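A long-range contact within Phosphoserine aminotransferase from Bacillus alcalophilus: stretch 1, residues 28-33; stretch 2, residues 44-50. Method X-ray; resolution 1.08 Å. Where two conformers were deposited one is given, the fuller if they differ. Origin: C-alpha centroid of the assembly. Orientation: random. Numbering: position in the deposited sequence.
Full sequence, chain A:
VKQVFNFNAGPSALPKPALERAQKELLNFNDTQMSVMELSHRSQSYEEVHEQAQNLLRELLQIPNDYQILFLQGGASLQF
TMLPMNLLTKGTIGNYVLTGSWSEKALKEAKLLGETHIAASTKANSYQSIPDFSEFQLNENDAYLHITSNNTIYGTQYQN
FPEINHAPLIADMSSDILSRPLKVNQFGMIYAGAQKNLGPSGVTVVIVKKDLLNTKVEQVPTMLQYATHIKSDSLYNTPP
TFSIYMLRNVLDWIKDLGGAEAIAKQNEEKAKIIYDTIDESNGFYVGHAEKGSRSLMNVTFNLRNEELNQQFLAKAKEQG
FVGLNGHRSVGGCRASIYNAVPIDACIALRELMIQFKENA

Stretch 1 (28-33) NFNDTQ
Stretch 2 44-50: QSYEEVH

A tight turn packs here against one side of a helix in the same chain. Stretch 1 has no regular helix or strand; Phe-29 to Thr-32 form a type I' beta turn. Asn-30 (phi/psi 53/41) and Asp-31 (60/19) occupy its corners, both with positive phi. Thr-32 N donates to Phe-29 O at 2.9 Å, and Thr-32 OG1 donates to the same Phe-29 O at 2.8 Å. Stretch 2 is helical throughout and continues later in the chain. The register is set by Asn-30 and Ser-45, whose CA atoms lie 6.8 Å apart. The contact buries 201 Å², both sides summed.

Ser-45 covers the most surface. It is buried, its CA-to-CB bond points toward the turn, and chi1 is m (-73°). Ser-45 OG donates a hydrogen bond to Asn-30 OD1 at 2.9 Å, the one direct hydrogen bond across the contact. Thr-32, chi1 p, places CG2 3.5 Å from Ser-45 OG.

Phe-29 comes next. Its chi1 is t (180°) and chi2 is 66°, which extends the ring to the helix. Ser-45 O lies at the ring edge, near its plane, 4.0 Å from Phe-29 CE2. Phe-29 CZ meets Val-49 CG2 at 3.6 Å, an apolar contact one helical turn beyond Ser-45. Val-49 has chi1 t. Within the helix, the bond from Val-49 N to Ser-45 O is weak at 3.4 Å.

Asn-30 is exposed, with chi1 t (-166°) and chi2 -143°. Besides accepting from Ser-45 OG, Asn-30 OD1 accepts a hydrogen bond from the water O at 3.0 Å. The same water O donates to Glu-48 OE2 at 2.9 Å, so it bridges the two side chains. Glu-48 has chi1 m and chi2 t; its OE1 stays 4.1 Å from Asn-30 OD1. Asn-30 OD1 and Glu-48 OE2 are both acceptors, and the water, donating to each, links them.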

# COMPACT_ATOMS: atom_id res chain seq x y z
N ASN A 28 -6.55 -20.79 -3.58
CA ASN A 28 -5.73 -21.63 -4.46
C ASN A 28 -5.53 -20.92 -5.78
O ASN A 28 -6.38 -21.09 -6.70
CB ASN A 28 -6.39 -22.98 -4.62
CG ASN A 28 -5.69 -23.87 -5.64
OD1 ASN A 28 -4.52 -23.64 -5.98
ND2 ASN A 28 -6.42 -24.83 -6.19
N PHE A 29 -4.51 -20.10 -5.87
CA PHE A 29 -4.21 -19.32 -7.06
C PHE A 29 -3.29 -20.08 -8.00
O PHE A 29 -2.23 -20.57 -7.57
CB PHE A 29 -3.53 -18.00 -6.65
CG PHE A 29 -3.20 -17.18 -7.86
CD1 PHE A 29 -4.24 -16.66 -8.66
CD2 PHE A 29 -1.89 -16.92 -8.22
CE1 PHE A 29 -3.94 -15.94 -9.79
CE2 PHE A 29 -1.66 -16.14 -9.36
CZ PHE A 29 -2.67 -15.66 -10.13
N ASN A 30 -3.65 -20.21 -9.27
CA ASN A 30 -2.80 -20.81 -10.30
C ASN A 30 -2.29 -22.18 -9.90
O ASN A 30 -1.16 -22.52 -10.14
CB ASN A 30 -1.63 -19.90 -10.63
CG ASN A 30 -0.86 -20.21 -11.89
OD1 ASN A 30 0.40 -20.07 -11.97
ND2 ASN A 30 -1.58 -20.67 -12.88
N ASP A 31 -3.17 -22.97 -9.29
CA ASP A 31 -2.90 -24.35 -8.86
C ASP A 31 -1.76 -24.46 -7.86
O ASP A 31 -1.22 -25.57 -7.66
CB ASP A 31 -2.62 -25.28 -10.10
CG ASP A 31 -3.81 -25.30 -11.02
OD1 ASP A 31 -4.90 -25.68 -10.51
OD2 ASP A 31 -3.65 -24.91 -12.21
N THR A 32 -1.40 -23.37 -7.18
CA THR A 32 -0.32 -23.43 -6.20
C THR A 32 -0.78 -23.90 -4.82
O THR A 32 0.08 -24.17 -3.94
CB THR A 32 0.34 -22.07 -6.00
OG1 THR A 32 -0.61 -21.15 -5.37
CG2 THR A 32 0.88 -21.49 -7.29
N GLN A 33 -2.10 -23.93 -4.58
CA GLN A 33 -2.68 -24.21 -3.26
C GLN A 33 -2.33 -23.13 -2.24
O GLN A 33 -2.50 -23.35 -1.05
CB GLN A 33 -2.30 -25.61 -2.74
CG GLN A 33 -2.74 -26.71 -3.69
CD GLN A 33 -4.25 -26.84 -3.81
OE1 GLN A 33 -5.09 -26.44 -2.97
NE2 GLN A 33 -4.62 -27.45 -4.92
N GLN A 44 7.05 -17.41 -9.87
CA GLN A 44 6.55 -17.35 -11.25
C GLN A 44 5.08 -16.90 -11.27
O GLN A 44 4.72 -16.12 -12.15
CB GLN A 44 6.64 -18.73 -11.93
CG GLN A 44 6.21 -18.67 -13.37
CD GLN A 44 7.00 -19.69 -14.17
OE1 GLN A 44 8.14 -20.05 -13.84
NE2 GLN A 44 6.28 -20.09 -15.22
N SER A 45 4.25 -17.39 -10.35
CA SER A 45 2.84 -17.06 -10.42
C SER A 45 2.61 -15.55 -10.23
O SER A 45 1.79 -14.98 -10.98
CB SER A 45 2.08 -17.84 -9.37
OG SER A 45 1.96 -19.25 -9.70
N TYR A 46 3.31 -14.97 -9.25
CA TYR A 46 3.14 -13.53 -9.00
C TYR A 46 3.78 -12.74 -10.15
O TYR A 46 3.23 -11.74 -10.62
CB TYR A 46 3.60 -13.06 -7.57
CG TYR A 46 3.36 -11.56 -7.60
CD1 TYR A 46 2.07 -11.06 -7.44
CD2 TYR A 46 4.40 -10.62 -7.82
CE1 TYR A 46 1.84 -9.68 -7.47
CE2 TYR A 46 4.15 -9.27 -7.87
CZ TYR A 46 2.86 -8.81 -7.69
OH TYR A 46 2.59 -7.44 -7.74
N GLU A 47 4.99 -13.13 -10.61
CA GLU A 47 5.64 -12.39 -11.69
C GLU A 47 4.77 -12.31 -12.92
O GLU A 47 4.74 -11.30 -13.62
CB GLU A 47 7.03 -12.99 -12.00
CG GLU A 47 8.08 -12.67 -10.87
CD GLU A 47 9.42 -13.34 -11.05
OE1 GLU A 47 10.37 -12.93 -10.33
OE2 GLU A 47 9.51 -14.28 -11.91
N GLU A 48 4.05 -13.39 -13.22
CA GLU A 48 3.13 -13.37 -14.35
C GLU A 48 2.01 -12.33 -14.15
O GLU A 48 1.65 -11.64 -15.13
CB GLU A 48 2.47 -14.75 -14.58
CG GLU A 48 3.33 -15.83 -15.10
CD GLU A 48 2.62 -17.20 -15.16
OE1 GLU A 48 1.43 -17.33 -14.78
OE2 GLU A 48 3.33 -18.16 -15.62
N VAL A 49 1.44 -12.23 -12.96
CA VAL A 49 0.41 -11.24 -12.69
C VAL A 49 0.96 -9.80 -12.83
O VAL A 49 0.32 -8.95 -13.46
CB VAL A 49 -0.12 -11.45 -11.25
CG1 VAL A 49 -1.00 -10.27 -10.83
CG2 VAL A 49 -0.87 -12.76 -11.11
N HIS A 50 2.14 -9.55 -12.27
CA HIS A 50 2.77 -8.24 -12.29
C HIS A 50 2.96 -7.82 -13.73
O HIS A 50 2.67 -6.69 -14.14
CB HIS A 50 4.04 -8.30 -11.45
CG HIS A 50 4.76 -7.07 -10.99
ND1 HIS A 50 4.45 -6.35 -9.85
CD2 HIS A 50 5.85 -6.45 -11.52
CE1 HIS A 50 5.29 -5.34 -9.71
NE2 HIS A 50 6.16 -5.38 -10.71
O HOH W 1 2.35 -20.52 -14.16